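Local coordinates for protein diacylglycerol O-acyltransferase (Marinobacter hydrocarbonoclasticus, PDB 6CHJ) that probably catalyses acyl transfer from acyl-CoA to a 1,2-diacylglycerol, yielding triacylglycerol and CoA, as a wax ester synthase/diacylglycerol acyltransferase, at residues A243-L248 / N418-F423; L28-E33 / K394-Y399; M398-I403 / T413-N418; K249-V254 / Q444-L449; A268-A273 / D440-G445. All blocks are in the same frame, centred on the assembly; numbering follows the deposited sequence.

Contact 1: residues A243-L248 / N418-F423; sequences AQSWCL and NDQVEF
Glu422 OE2 is gripped by two N-H donors: the side-chain amide of Gln420 and, from strand 393-401, the backbone N of Met398. Gln420 NE2 lies 3.1 Å from Glu422 OE2 in a nearly straight bond that meets the carboxylate from above its plane. Gln420 reaches this spot with CG in the crowded position between backbone N and carbonyl carbon (chi1 61°), while Glu422 bends at chi2. NE2 also bonds Glu396 O; an alanine here removes that donor and would probably leave Glu422 OE2 with one grip fewer, Met398 N remaining, and Glu396 O without this partner. On the face of the sheet that carries Trp246 and Phe423, Trp246 CE3 comes to 3.3 Å from Phe423 CD2, the rings set obliquely at 70°. Trp246 and Val421 exchange a pair of backbone bonds, with Val421 N 2.9 Å from Trp246 O. Beyond them, Leu248 N closes on Asp419 O at 2.7 Å. This is the antiparallel pairing of strand 239-247, outermost within this chain, with strand 420-428 in the C-terminal mixed sheet.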
# COMPACT_ATOMS: atom_id res chain seq x y z
N ALA B 243 -15.06 12.59 -2.65
CA ALA B 243 -16.37 12.28 -2.11
C ALA B 243 -17.00 13.57 -1.61
O ALA B 243 -16.30 14.54 -1.28
CB ALA B 243 -16.29 11.24 -0.98
N GLN B 244 -18.34 13.58 -1.58
CA GLN B 244 -19.12 14.74 -1.16
C GLN B 244 -20.58 14.34 -1.02
O GLN B 244 -21.04 13.37 -1.64
CB GLN B 244 -18.97 15.91 -2.14
CG GLN B 244 -19.71 17.22 -1.76
CD GLN B 244 -19.56 17.62 -0.29
OE1 GLN B 244 -20.16 17.01 0.62
NE2 GLN B 244 -18.76 18.65 -0.05
N SER B 245 -21.30 15.10 -0.20
CA SER B 245 -22.71 14.92 0.08
C SER B 245 -23.50 16.06 -0.52
O SER B 245 -23.03 17.21 -0.57
CB SER B 245 -22.97 14.86 1.60
OG SER B 245 -22.53 13.65 2.18
N TRP B 246 -24.72 15.76 -0.96
CA TRP B 246 -25.67 16.76 -1.45
C TRP B 246 -27.03 16.51 -0.80
O TRP B 246 -27.46 15.36 -0.68
CB TRP B 246 -25.80 16.73 -2.98
CG TRP B 246 -24.69 17.43 -3.73
CD1 TRP B 246 -24.70 18.70 -4.18
CD2 TRP B 246 -23.43 16.88 -4.12
NE1 TRP B 246 -23.53 18.98 -4.84
CE2 TRP B 246 -22.73 17.88 -4.81
CE3 TRP B 246 -22.83 15.63 -3.96
CZ2 TRP B 246 -21.44 17.70 -5.32
CZ3 TRP B 246 -21.55 15.44 -4.47
CH2 TRP B 246 -20.87 16.47 -5.14
N CYS B 247 -27.71 17.59 -0.41
CA CYS B 247 -28.96 17.43 0.32
C CYS B 247 -30.06 16.89 -0.58
O CYS B 247 -30.27 17.39 -1.69
CB CYS B 247 -29.42 18.74 0.95
SG CYS B 247 -31.09 18.54 1.65
N LEU B 248 -30.78 15.89 -0.08
CA LEU B 248 -31.81 15.22 -0.86
C LEU B 248 -32.93 16.18 -1.28
O LEU B 248 -33.28 16.26 -2.46
CB LEU B 248 -32.37 14.05 -0.06
CG LEU B 248 -32.99 12.86 -0.78
CD1 LEU B 248 -32.33 12.63 -2.13
CD2 LEU B 248 -32.89 11.62 0.11
N ASN B 418 -30.01 9.04 4.91
CA ASN B 418 -30.93 9.98 5.55
C ASN B 418 -31.15 11.22 4.69
O ASN B 418 -31.74 11.14 3.61
CB ASN B 418 -30.40 10.36 6.94
CG ASN B 418 -31.44 11.13 7.78
OD1 ASN B 418 -32.53 10.61 8.06
ND2 ASN B 418 -31.10 12.35 8.16
N ASP B 419 -30.64 12.37 5.14
CA ASP B 419 -30.88 13.66 4.51
C ASP B 419 -30.30 13.79 3.11
O ASP B 419 -30.66 14.74 2.41
CB ASP B 419 -30.29 14.80 5.35
CG ASP B 419 -31.14 15.16 6.54
OD1 ASP B 419 -30.59 15.77 7.49
OD2 ASP B 419 -32.35 14.85 6.53
N GLN B 420 -29.36 12.93 2.71
CA GLN B 420 -28.42 13.32 1.67
C GLN B 420 -28.14 12.16 0.71
O GLN B 420 -28.46 11.00 0.97
CB GLN B 420 -27.12 13.85 2.30
CG GLN B 420 -26.39 12.83 3.18
CD GLN B 420 -25.58 13.46 4.32
OE1 GLN B 420 -26.05 14.37 5.00
NE2 GLN B 420 -24.37 12.95 4.53
N VAL B 421 -27.54 12.52 -0.42
CA VAL B 421 -27.06 11.57 -1.42
C VAL B 421 -25.54 11.68 -1.46
O VAL B 421 -24.99 12.80 -1.47
CB VAL B 421 -27.71 11.82 -2.80
CG1 VAL B 421 -26.91 11.22 -3.93
CG2 VAL B 421 -29.12 11.24 -2.83
N GLU B 422 -24.87 10.54 -1.46
CA GLU B 422 -23.42 10.48 -1.25
C GLU B 422 -22.72 10.08 -2.53
O GLU B 422 -23.06 9.06 -3.14
CB GLU B 422 -23.10 9.48 -0.14
CG GLU B 422 -24.05 9.58 1.04
CD GLU B 422 -23.62 10.68 1.97
OE1 GLU B 422 -23.64 11.85 1.54
OE2 GLU B 422 -23.26 10.39 3.12
N PHE B 423 -21.74 10.89 -2.95
CA PHE B 423 -21.00 10.64 -4.19
C PHE B 423 -19.61 10.16 -3.84
O PHE B 423 -18.86 10.87 -3.16
CB PHE B 423 -20.90 11.90 -5.05
CG PHE B 423 -22.13 12.19 -5.87
CD1 PHE B 423 -22.10 12.06 -7.25
CD2 PHE B 423 -23.30 12.64 -5.25
CE1 PHE B 423 -23.23 12.37 -8.02
CE2 PHE B 423 -24.43 12.95 -6.02
CZ PHE B 423 -24.39 12.82 -7.40

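Contact 2: residues L28-E33 / K394-Y399; sequences LFSFPE and KLEGMY
Strand 393-401 lies in the sheet of the N-terminal half although it comes from the C-terminal part of the chain, a crossover known in CoA-dependent acyltransferases of this fold; here it pairs antiparallel with strand 22-30 through a classic beta bulge. Lys394 begins the pairing: its O takes the backbone N-H of Ser30 at 3.1 Å, and its NZ forms a weak, salt-bridging bond to Glu396 of its own strand. Leu395 points to the face that carries Phe29. With CG anti to the backbone N (chi1 -171°), it lays CD1 over one face of the Phe29 ring, 4.0 Å from the ring centroid and displaced toward the rim, a CH-pi contact; the ring of Phe128 stacks on Phe29 as well. Glu396 is the first bulge residue, its N bonding Leu28 O at 2.7 Å. Its side chain folds back at chi2 (-79°) to bring OE2 2.8 Å from Ser30 OG, a pairing in which the proton is not settled, since Gln127 OE1 also lies within reach of that hydroxyl. At Gly397, the second bulge residue, the carbonyl accepts the N-H of Leu28, with Leu28 N 3.0 Å from Gly397 O. A CB on Gly397 would fall 2.4 Å from Tyr399 OH, a clash with the hydroxyl that bonds Ser245 OG.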
# COMPACT_ATOMS: atom_id res chain seq x y z
N LEU B 28 -17.53 9.02 8.13
CA LEU B 28 -17.14 10.21 8.87
C LEU B 28 -18.07 10.37 10.06
O LEU B 28 -19.30 10.31 9.90
CB LEU B 28 -17.21 11.42 7.96
CG LEU B 28 -17.01 12.79 8.58
CD1 LEU B 28 -15.52 13.02 8.86
CD2 LEU B 28 -17.58 13.83 7.63
N PHE B 29 -17.50 10.53 11.26
CA PHE B 29 -18.29 10.67 12.48
C PHE B 29 -17.96 11.98 13.18
O PHE B 29 -16.92 12.60 12.94
CB PHE B 29 -18.05 9.55 13.48
CG PHE B 29 -18.26 8.18 12.96
CD1 PHE B 29 -19.49 7.55 13.11
CD2 PHE B 29 -17.22 7.47 12.38
CE1 PHE B 29 -19.69 6.24 12.66
CE2 PHE B 29 -17.41 6.18 11.93
CZ PHE B 29 -18.66 5.56 12.06
N SER B 30 -18.85 12.38 14.07
CA SER B 30 -18.58 13.45 15.00
C SER B 30 -18.24 12.86 16.36
O SER B 30 -18.65 11.73 16.68
CB SER B 30 -19.76 14.41 15.11
OG SER B 30 -19.72 15.35 14.05
N PHE B 31 -17.45 13.59 17.14
CA PHE B 31 -17.23 13.20 18.53
C PHE B 31 -18.59 13.03 19.22
O PHE B 31 -19.46 13.90 19.07
CB PHE B 31 -16.43 14.26 19.30
CG PHE B 31 -14.94 14.19 19.09
CD1 PHE B 31 -14.39 13.56 17.98
CD2 PHE B 31 -14.07 14.80 20.01
CE1 PHE B 31 -13.01 13.53 17.78
CE2 PHE B 31 -12.70 14.78 19.82
CZ PHE B 31 -12.17 14.13 18.70
N PRO B 32 -18.80 11.95 19.97
CA PRO B 32 -20.04 11.86 20.76
C PRO B 32 -20.11 13.02 21.74
O PRO B 32 -19.07 13.51 22.21
CB PRO B 32 -19.94 10.51 21.47
CG PRO B 32 -18.76 9.78 20.82
CD PRO B 32 -17.86 10.88 20.30
N GLU B 33 -21.32 13.49 22.01
CA GLU B 33 -21.47 14.68 22.85
C GLU B 33 -20.81 14.47 24.20
O GLU B 33 -21.01 13.44 24.86
CB GLU B 33 -22.94 15.05 23.02
CG GLU B 33 -23.19 16.39 23.77
CD GLU B 33 -22.25 17.54 23.35
OE1 GLU B 33 -22.72 18.46 22.65
OE2 GLU B 33 -21.07 17.54 23.76
N LYS B 394 -22.15 10.17 15.92
CA LYS B 394 -23.08 10.27 14.80
C LYS B 394 -22.33 10.07 13.49
O LYS B 394 -21.35 10.76 13.20
CB LYS B 394 -23.78 11.63 14.83
CG LYS B 394 -24.78 11.86 13.70
CD LYS B 394 -25.42 13.25 13.81
CE LYS B 394 -24.57 14.18 14.67
NZ LYS B 394 -24.75 15.62 14.35
N LEU B 395 -22.79 9.12 12.69
CA LEU B 395 -22.35 9.06 11.31
C LEU B 395 -22.82 10.31 10.58
O LEU B 395 -24.02 10.56 10.49
CB LEU B 395 -22.91 7.80 10.64
CG LEU B 395 -22.38 7.43 9.25
CD1 LEU B 395 -20.87 7.10 9.28
CD2 LEU B 395 -23.19 6.28 8.65
N GLU B 396 -21.87 11.11 10.08
CA GLU B 396 -22.17 12.31 9.30
C GLU B 396 -22.19 12.10 7.79
O GLU B 396 -22.72 12.95 7.07
CB GLU B 396 -21.17 13.42 9.61
CG GLU B 396 -21.07 13.81 11.06
CD GLU B 396 -22.21 14.72 11.50
OE1 GLU B 396 -23.10 15.02 10.67
OE2 GLU B 396 -22.20 15.11 12.68
N GLY B 397 -21.61 11.01 7.28
CA GLY B 397 -21.53 10.76 5.85
C GLY B 397 -20.81 9.45 5.55
O GLY B 397 -19.78 9.16 6.17
N MET B 398 -21.35 8.66 4.62
CA MET B 398 -20.78 7.37 4.23
C MET B 398 -20.58 7.36 2.72
O MET B 398 -21.53 7.63 1.97
CB MET B 398 -21.69 6.20 4.68
CG MET B 398 -23.19 6.52 4.62
SD MET B 398 -24.34 5.16 4.99
CE MET B 398 -23.97 4.01 3.66
N TYR B 399 -19.35 7.07 2.28
CA TYR B 399 -18.93 7.25 0.89
C TYR B 399 -18.26 5.98 0.40
O TYR B 399 -17.20 5.59 0.92
CB TYR B 399 -17.97 8.44 0.76
CG TYR B 399 -18.49 9.69 1.42
CD1 TYR B 399 -19.35 10.56 0.73
CD2 TYR B 399 -18.16 10.00 2.73
CE1 TYR B 399 -19.84 11.73 1.33
CE2 TYR B 399 -18.65 11.16 3.35
CZ TYR B 399 -19.49 12.01 2.64
OH TYR B 399 -19.97 13.14 3.25

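Contact 3: residues M398-I403 / T413-N418; sequences MYPVSI and TLTSYN
Two strands that follow each other in the chain yet belong to different sheets face each other here: strand 393-401 sits in the N-terminal sheet and strand 410-417 in the C-terminal one. They run antiparallel at 157°, but their axes stay 6.7 Å apart, too wide for backbone pairing, and alternate side chains fill the gap. Met398 holds CG in the crowded position (chi1 35°), 3.8 Å from Tyr417 CB, and the bend at chi3 turns CE toward Thr415. Its SD lies obliquely beside the Tyr417 ring, 4.8 Å from the centroid, a Met-aromatic contact. Further along, the Pro400 ring slides past Thr413 in the opposite direction, CG coming to 3.5 Å from Thr413 OG1, while its CD meets Thr415 CG2 at 3.8 Å. Thr415 CG2 also presses on the backbone of its neighbour strand, 3.5 Å from Met398 O. At the end of the interface Ser402 CB touches Thr413 CG2, again at 3.5 Å. Three hydroxyls find partners outside the two segments: Thr413 OG1 bonds Gly424 O, Thr415 OG1 bonds Val381 O, and Tyr417 OH bonds Leu388 N and, farther back on strand 393-401, Leu395 O. Within the two segments no hydrogen bond crosses, so mostly shape and dispersion hold them together, with the tyrosine bond as the polar link beside them.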
# COMPACT_ATOMS: atom_id res chain seq x y z
N MET B 398 -21.35 8.66 4.62
CA MET B 398 -20.78 7.37 4.23
C MET B 398 -20.58 7.36 2.72
O MET B 398 -21.53 7.63 1.97
CB MET B 398 -21.69 6.20 4.68
CG MET B 398 -23.19 6.52 4.62
SD MET B 398 -24.34 5.16 4.99
CE MET B 398 -23.97 4.01 3.66
N TYR B 399 -19.35 7.07 2.28
CA TYR B 399 -18.93 7.25 0.89
C TYR B 399 -18.26 5.98 0.40
O TYR B 399 -17.20 5.59 0.92
CB TYR B 399 -17.97 8.44 0.76
CG TYR B 399 -18.49 9.69 1.42
CD1 TYR B 399 -19.35 10.56 0.73
CD2 TYR B 399 -18.16 10.00 2.73
CE1 TYR B 399 -19.84 11.73 1.33
CE2 TYR B 399 -18.65 11.16 3.35
CZ TYR B 399 -19.49 12.01 2.64
OH TYR B 399 -19.97 13.14 3.25
N PRO B 400 -18.82 5.31 -0.60
CA PRO B 400 -18.19 4.11 -1.12
C PRO B 400 -16.92 4.45 -1.91
O PRO B 400 -16.78 5.55 -2.45
CB PRO B 400 -19.27 3.51 -2.03
CG PRO B 400 -20.00 4.71 -2.53
CD PRO B 400 -20.03 5.67 -1.36
N VAL B 401 -16.00 3.49 -1.94
CA VAL B 401 -14.73 3.60 -2.65
C VAL B 401 -14.64 2.38 -3.54
O VAL B 401 -14.55 1.26 -3.03
CB VAL B 401 -13.52 3.67 -1.71
CG1 VAL B 401 -12.30 4.18 -2.47
CG2 VAL B 401 -13.82 4.55 -0.49
N SER B 402 -14.70 2.58 -4.84
CA SER B 402 -14.90 1.41 -5.69
C SER B 402 -13.61 1.05 -6.44
O SER B 402 -12.50 1.41 -6.01
CB SER B 402 -16.10 1.69 -6.60
OG SER B 402 -16.77 0.48 -6.87
N ILE B 403 -13.75 0.34 -7.57
CA ILE B 403 -12.64 -0.25 -8.30
C ILE B 403 -12.53 0.41 -9.67
O ILE B 403 -13.50 0.41 -10.44
CB ILE B 403 -12.83 -1.77 -8.46
CG1 ILE B 403 -12.86 -2.50 -7.12
CG2 ILE B 403 -11.77 -2.36 -9.39
CD1 ILE B 403 -13.55 -3.88 -7.23
N THR B 413 -19.56 6.02 -7.74
CA THR B 413 -20.44 5.21 -6.92
C THR B 413 -21.23 6.08 -5.97
O THR B 413 -20.70 7.01 -5.35
CB THR B 413 -19.67 4.17 -6.15
OG1 THR B 413 -18.44 4.75 -5.69
CG2 THR B 413 -19.37 2.98 -7.06
N LEU B 414 -22.51 5.74 -5.84
CA LEU B 414 -23.49 6.58 -5.19
C LEU B 414 -24.28 5.77 -4.18
O LEU B 414 -24.54 4.58 -4.36
CB LEU B 414 -24.44 7.18 -6.18
CG LEU B 414 -23.64 8.24 -6.89
CD1 LEU B 414 -23.29 7.83 -8.28
CD2 LEU B 414 -24.48 9.45 -6.87
N THR B 415 -24.68 6.46 -3.12
CA THR B 415 -25.48 5.88 -2.07
C THR B 415 -26.23 7.02 -1.41
O THR B 415 -25.95 8.20 -1.66
CB THR B 415 -24.63 5.09 -1.06
OG1 THR B 415 -25.48 4.44 -0.11
CG2 THR B 415 -23.70 6.01 -0.32
N SER B 416 -27.19 6.67 -0.57
CA SER B 416 -27.93 7.67 0.17
C SER B 416 -27.87 7.33 1.65
O SER B 416 -27.75 6.16 2.04
CB SER B 416 -29.39 7.79 -0.30
OG SER B 416 -30.00 6.52 -0.45
N TYR B 417 -27.90 8.38 2.46
CA TYR B 417 -27.94 8.25 3.91
C TYR B 417 -28.82 9.38 4.41
O TYR B 417 -28.44 10.55 4.30
CB TYR B 417 -26.54 8.29 4.53
CG TYR B 417 -26.45 8.58 6.03
CD1 TYR B 417 -27.12 7.79 6.97
CD2 TYR B 417 -25.66 9.62 6.52
CE1 TYR B 417 -27.02 8.05 8.34
CE2 TYR B 417 -25.56 9.89 7.87
CZ TYR B 417 -26.24 9.11 8.78
OH TYR B 417 -26.12 9.38 10.14
N ASN B 418 -30.01 9.04 4.91
CA ASN B 418 -30.93 9.98 5.55
C ASN B 418 -31.15 11.22 4.69
O ASN B 418 -31.74 11.14 3.61
CB ASN B 418 -30.40 10.36 6.94
CG ASN B 418 -31.44 11.13 7.78
OD1 ASN B 418 -32.53 10.61 8.06
ND2 ASN B 418 -31.10 12.35 8.16

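Contact 4: residues K249-V254 / Q444-L449; sequences KRIRAV and QGLAEL
Arg250 and Leu446 both carry CG anti to the backbone N (chi1 173° and -179°), and with the arginine chain extended as far as NE the two side chains meet tip to tip. This joins helix 248-258 to the C-terminal helix 437-453, a helix pair crossing at 44° with axes 10.5 Å apart, so long side chains have to bridge the space. Leu446 CD2 sits over the centre of the flat guanidinium, 3.6 Å from Arg250 CZ. The charge is met by two carboxylates of helix 437-453: Arg250 NH1 forms a salt bridge with Glu443, and Arg250 NE one with Glu450. Together they probably fix the rotation of the guanidinium and hold its face against the leucine. An alanine here takes away both salt bridges and the flat group against Leu446 CD2, and would probably loosen this end of the helix pair. The rest is apolar. Leu446 CD1 meets two residues of the other helix, 4.0 Å from Ile251 CG1 and 4.1 Å from Val254 CG2, and Met269 and Val265 of helix 262-280 also touch Leu446. Further along, Val254 crosses Leu449 at about a right angle, its CG1 3.9 Å from Leu449 CD1.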
# COMPACT_ATOMS: atom_id res chain seq x y z
N LYS B 249 -33.53 16.91 -0.32
CA LYS B 249 -34.69 17.72 -0.69
C LYS B 249 -34.31 18.84 -1.64
O LYS B 249 -35.13 19.26 -2.47
CB LYS B 249 -35.42 18.29 0.55
CG LYS B 249 -36.44 19.42 0.20
CD LYS B 249 -37.56 18.97 -0.81
CE LYS B 249 -38.19 20.17 -1.56
NZ LYS B 249 -39.05 19.79 -2.72
N ARG B 250 -33.07 19.31 -1.57
CA ARG B 250 -32.58 20.17 -2.64
C ARG B 250 -32.74 19.49 -4.00
O ARG B 250 -33.19 20.11 -4.97
CB ARG B 250 -31.12 20.54 -2.40
CG ARG B 250 -30.48 21.29 -3.53
CD ARG B 250 -29.08 21.83 -3.17
NE ARG B 250 -28.56 22.59 -4.31
CZ ARG B 250 -27.28 22.72 -4.63
NH1 ARG B 250 -26.34 22.13 -3.90
NH2 ARG B 250 -26.95 23.45 -5.70
N ILE B 251 -32.44 18.19 -4.06
CA ILE B 251 -32.53 17.45 -5.32
C ILE B 251 -33.98 17.11 -5.65
O ILE B 251 -34.37 17.09 -6.82
CB ILE B 251 -31.64 16.19 -5.23
CG1 ILE B 251 -30.16 16.56 -5.41
CG2 ILE B 251 -32.04 15.13 -6.24
CD1 ILE B 251 -29.23 15.35 -5.20
N ARG B 252 -34.79 16.82 -4.63
CA ARG B 252 -36.21 16.58 -4.88
C ARG B 252 -36.89 17.83 -5.46
O ARG B 252 -37.72 17.72 -6.36
CB ARG B 252 -36.90 16.13 -3.60
CG ARG B 252 -37.21 14.65 -3.59
CD ARG B 252 -37.97 14.27 -2.34
NE ARG B 252 -37.15 13.56 -1.36
CZ ARG B 252 -36.65 14.11 -0.25
NH1 ARG B 252 -36.88 15.39 0.01
NH2 ARG B 252 -35.93 13.39 0.59
N ALA B 253 -36.52 19.02 -4.96
CA ALA B 253 -37.05 20.25 -5.54
C ALA B 253 -36.81 20.30 -7.04
O ALA B 253 -37.69 20.72 -7.81
CB ALA B 253 -36.42 21.46 -4.86
N VAL B 254 -35.65 19.84 -7.49
CA VAL B 254 -35.38 19.84 -8.92
C VAL B 254 -36.22 18.77 -9.61
O VAL B 254 -36.64 18.94 -10.76
CB VAL B 254 -33.87 19.68 -9.16
CG1 VAL B 254 -33.53 19.51 -10.67
CG2 VAL B 254 -33.14 20.88 -8.57
N GLN B 444 -22.10 22.33 -9.67
CA GLN B 444 -22.49 23.27 -10.70
C GLN B 444 -23.58 22.68 -11.60
O GLN B 444 -24.50 23.40 -12.03
CB GLN B 444 -21.24 23.66 -11.49
CG GLN B 444 -21.46 24.63 -12.65
CD GLN B 444 -20.39 24.52 -13.73
OE1 GLN B 444 -19.45 23.72 -13.60
NE2 GLN B 444 -20.53 25.30 -14.80
N GLY B 445 -23.52 21.37 -11.88
CA GLY B 445 -24.56 20.73 -12.67
C GLY B 445 -25.93 20.81 -12.01
O GLY B 445 -26.94 21.03 -12.67
N LEU B 446 -25.96 20.67 -10.68
CA LEU B 446 -27.23 20.78 -9.97
C LEU B 446 -27.70 22.24 -9.89
O LEU B 446 -28.90 22.52 -10.02
CB LEU B 446 -27.09 20.15 -8.59
CG LEU B 446 -28.31 20.13 -7.67
CD1 LEU B 446 -29.39 19.26 -8.27
CD2 LEU B 446 -27.91 19.61 -6.30
N ALA B 447 -26.77 23.17 -9.68
CA ALA B 447 -27.16 24.58 -9.60
C ALA B 447 -27.65 25.11 -10.95
O ALA B 447 -28.52 25.98 -10.98
CB ALA B 447 -25.99 25.40 -9.07
N GLU B 448 -27.11 24.60 -12.06
CA GLU B 448 -27.56 25.04 -13.38
C GLU B 448 -29.01 24.65 -13.60
O GLU B 448 -29.81 25.45 -14.12
CB GLU B 448 -26.68 24.42 -14.47
CG GLU B 448 -25.43 25.20 -14.80
CD GLU B 448 -24.88 24.83 -16.17
OE1 GLU B 448 -25.60 24.12 -16.90
OE2 GLU B 448 -23.75 25.25 -16.51
N LEU B 449 -29.37 23.42 -13.25
CA LEU B 449 -30.78 23.02 -13.25
C LEU B 449 -31.59 23.91 -12.31
O LEU B 449 -32.73 24.27 -12.62
CB LEU B 449 -30.92 21.55 -12.84
CG LEU B 449 -30.44 20.49 -13.83
CD1 LEU B 449 -30.55 19.07 -13.21
CD2 LEU B 449 -31.23 20.60 -15.11

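Contact 5: residues A268-A273 / D440-G445; sequences AMCAAA and DYLEQG
Tyr441 brings the flat ring of this contact, yet the ring does little of the touching: Ala273 O comes to it obliquely, 3.9 Å from Tyr441 CD2, and the ring runs on along helix 262-280 to Thr276, Tyr277 and Asn280. The methylene at its root makes the closer approach, with Tyr441 CB 3.6 Å from Ala273 CA. Next to it, the first two torsions of Leu442 (chi1 -67°, chi2 155°) together turn CD2 to helix 262-280. That methyl meets Ala273 CB at 3.6 Å and rests against the peptide of the preceding turn, 3.3 Å from Met269 O, an oxygen already bonded within its own helix to Ala273 N. Helices 262-280 and 437-453 thus cross at 120° with their axes only 7.6 Å apart, a close helix-helix crossing made by small residues, and both cover strand 420-428, where Met269, Cys270 and Leu442 all lie against Phe423. Alanines and a glycine let the backbones approach: Ala272 CB stands 3.7 Å from Gly445 CA. A CB on Gly445 would fall 2.7 Å from Ala272 CB, a clash at this spacing. Met269, bent at chi3, passes along the other helix instead, its CG and CE each 4.0 Å from Leu442 O.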
# COMPACT_ATOMS: atom_id res chain seq x y z
N ALA B 268 -27.96 12.96 -14.08
CA ALA B 268 -27.69 14.21 -14.77
C ALA B 268 -26.54 14.97 -14.12
O ALA B 268 -25.72 15.58 -14.82
CB ALA B 268 -28.97 15.07 -14.78
N MET B 269 -26.49 14.99 -12.79
CA MET B 269 -25.34 15.60 -12.13
C MET B 269 -24.04 14.96 -12.59
O MET B 269 -23.07 15.67 -12.89
CB MET B 269 -25.47 15.51 -10.61
CG MET B 269 -26.41 16.56 -10.02
SD MET B 269 -26.83 16.08 -8.33
CE MET B 269 -25.24 16.29 -7.52
N CYS B 270 -24.02 13.62 -12.72
CA CYS B 270 -22.83 12.94 -13.24
C CYS B 270 -22.57 13.32 -14.70
O CYS B 270 -21.43 13.65 -15.06
CB CYS B 270 -22.96 11.42 -13.10
SG CYS B 270 -23.15 10.81 -11.37
N ALA B 271 -23.60 13.29 -15.55
CA ALA B 271 -23.44 13.74 -16.94
C ALA B 271 -22.86 15.15 -17.03
O ALA B 271 -21.92 15.40 -17.79
CB ALA B 271 -24.78 13.68 -17.68
N ALA B 272 -23.42 16.10 -16.26
CA ALA B 272 -22.91 17.47 -16.29
C ALA B 272 -21.45 17.51 -15.83
O ALA B 272 -20.59 18.05 -16.54
CB ALA B 272 -23.77 18.38 -15.41
N ALA B 273 -21.15 16.92 -14.66
CA ALA B 273 -19.78 16.92 -14.15
C ALA B 273 -18.82 16.32 -15.16
O ALA B 273 -17.73 16.87 -15.40
CB ALA B 273 -19.70 16.18 -12.81
N ASP B 440 -16.96 20.06 -7.64
CA ASP B 440 -17.53 21.35 -8.00
C ASP B 440 -18.34 21.24 -9.28
O ASP B 440 -19.35 21.92 -9.42
CB ASP B 440 -16.43 22.39 -8.17
CG ASP B 440 -15.48 22.43 -7.00
OD1 ASP B 440 -15.93 22.66 -5.86
OD2 ASP B 440 -14.27 22.21 -7.23
N TYR B 441 -17.93 20.35 -10.19
CA TYR B 441 -18.66 20.20 -11.45
C TYR B 441 -20.00 19.51 -11.23
O TYR B 441 -20.99 19.83 -11.90
CB TYR B 441 -17.81 19.43 -12.47
CG TYR B 441 -16.48 20.08 -12.79
CD1 TYR B 441 -16.23 21.42 -12.49
CD2 TYR B 441 -15.46 19.35 -13.42
CE1 TYR B 441 -15.02 22.01 -12.79
CE2 TYR B 441 -14.24 19.94 -13.73
CZ TYR B 441 -14.03 21.28 -13.40
OH TYR B 441 -12.82 21.87 -13.69
N LEU B 442 -20.06 18.55 -10.29
CA LEU B 442 -21.36 17.99 -9.93
C LEU B 442 -22.24 19.07 -9.32
O LEU B 442 -23.44 19.16 -9.65
CB LEU B 442 -21.21 16.84 -8.94
CG LEU B 442 -20.56 15.52 -9.35
CD1 LEU B 442 -19.98 14.79 -8.11
CD2 LEU B 442 -21.53 14.63 -10.11
N GLU B 443 -21.67 19.90 -8.45
CA GLU B 443 -22.46 20.89 -7.74
C GLU B 443 -22.95 21.96 -8.71
O GLU B 443 -24.09 22.40 -8.64
CB GLU B 443 -21.64 21.47 -6.58
CG GLU B 443 -22.15 22.79 -5.98
CD GLU B 443 -23.55 22.68 -5.37
OE1 GLU B 443 -23.92 21.59 -4.89
OE2 GLU B 443 -24.28 23.70 -5.36
N GLN B 444 -22.10 22.33 -9.67
CA GLN B 444 -22.49 23.27 -10.70
C GLN B 444 -23.58 22.68 -11.60
O GLN B 444 -24.50 23.40 -12.03
CB GLN B 444 -21.24 23.66 -11.49
CG GLN B 444 -21.46 24.63 -12.65
CD GLN B 444 -20.39 24.52 -13.73
OE1 GLN B 444 -19.45 23.72 -13.60
NE2 GLN B 444 -20.53 25.30 -14.80
N GLY B 445 -23.52 21.37 -11.88
CA GLY B 445 -24.56 20.73 -12.67
C GLY B 445 -25.93 20.81 -12.01
O GLY B 445 -26.94 21.03 -12.67

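Contacts 1, 4 and 5 cluster on one side of the chain's centre, their centres 10 to 13 Å apart: strand 239-247 leads directly into helix 248-258, then helix 262-280, while strand 420-428 leads to helix 437-453, which contacts 4 and 5 share. Contact 3, about 9 Å from contact 1 centre to centre, brings in strand 410-417, the neighbour of strand 420-428 in the C-terminal sheet. Contact 2 uses the same strand 393-401 as contact 3 but on the N-terminal sheet, about 25 Å centre to centre from contacts 4 and 5. In contacts 1, 2 and 4 a segment of the catalytic domain meets one of the C-terminal domain, so the two interlock in one structure.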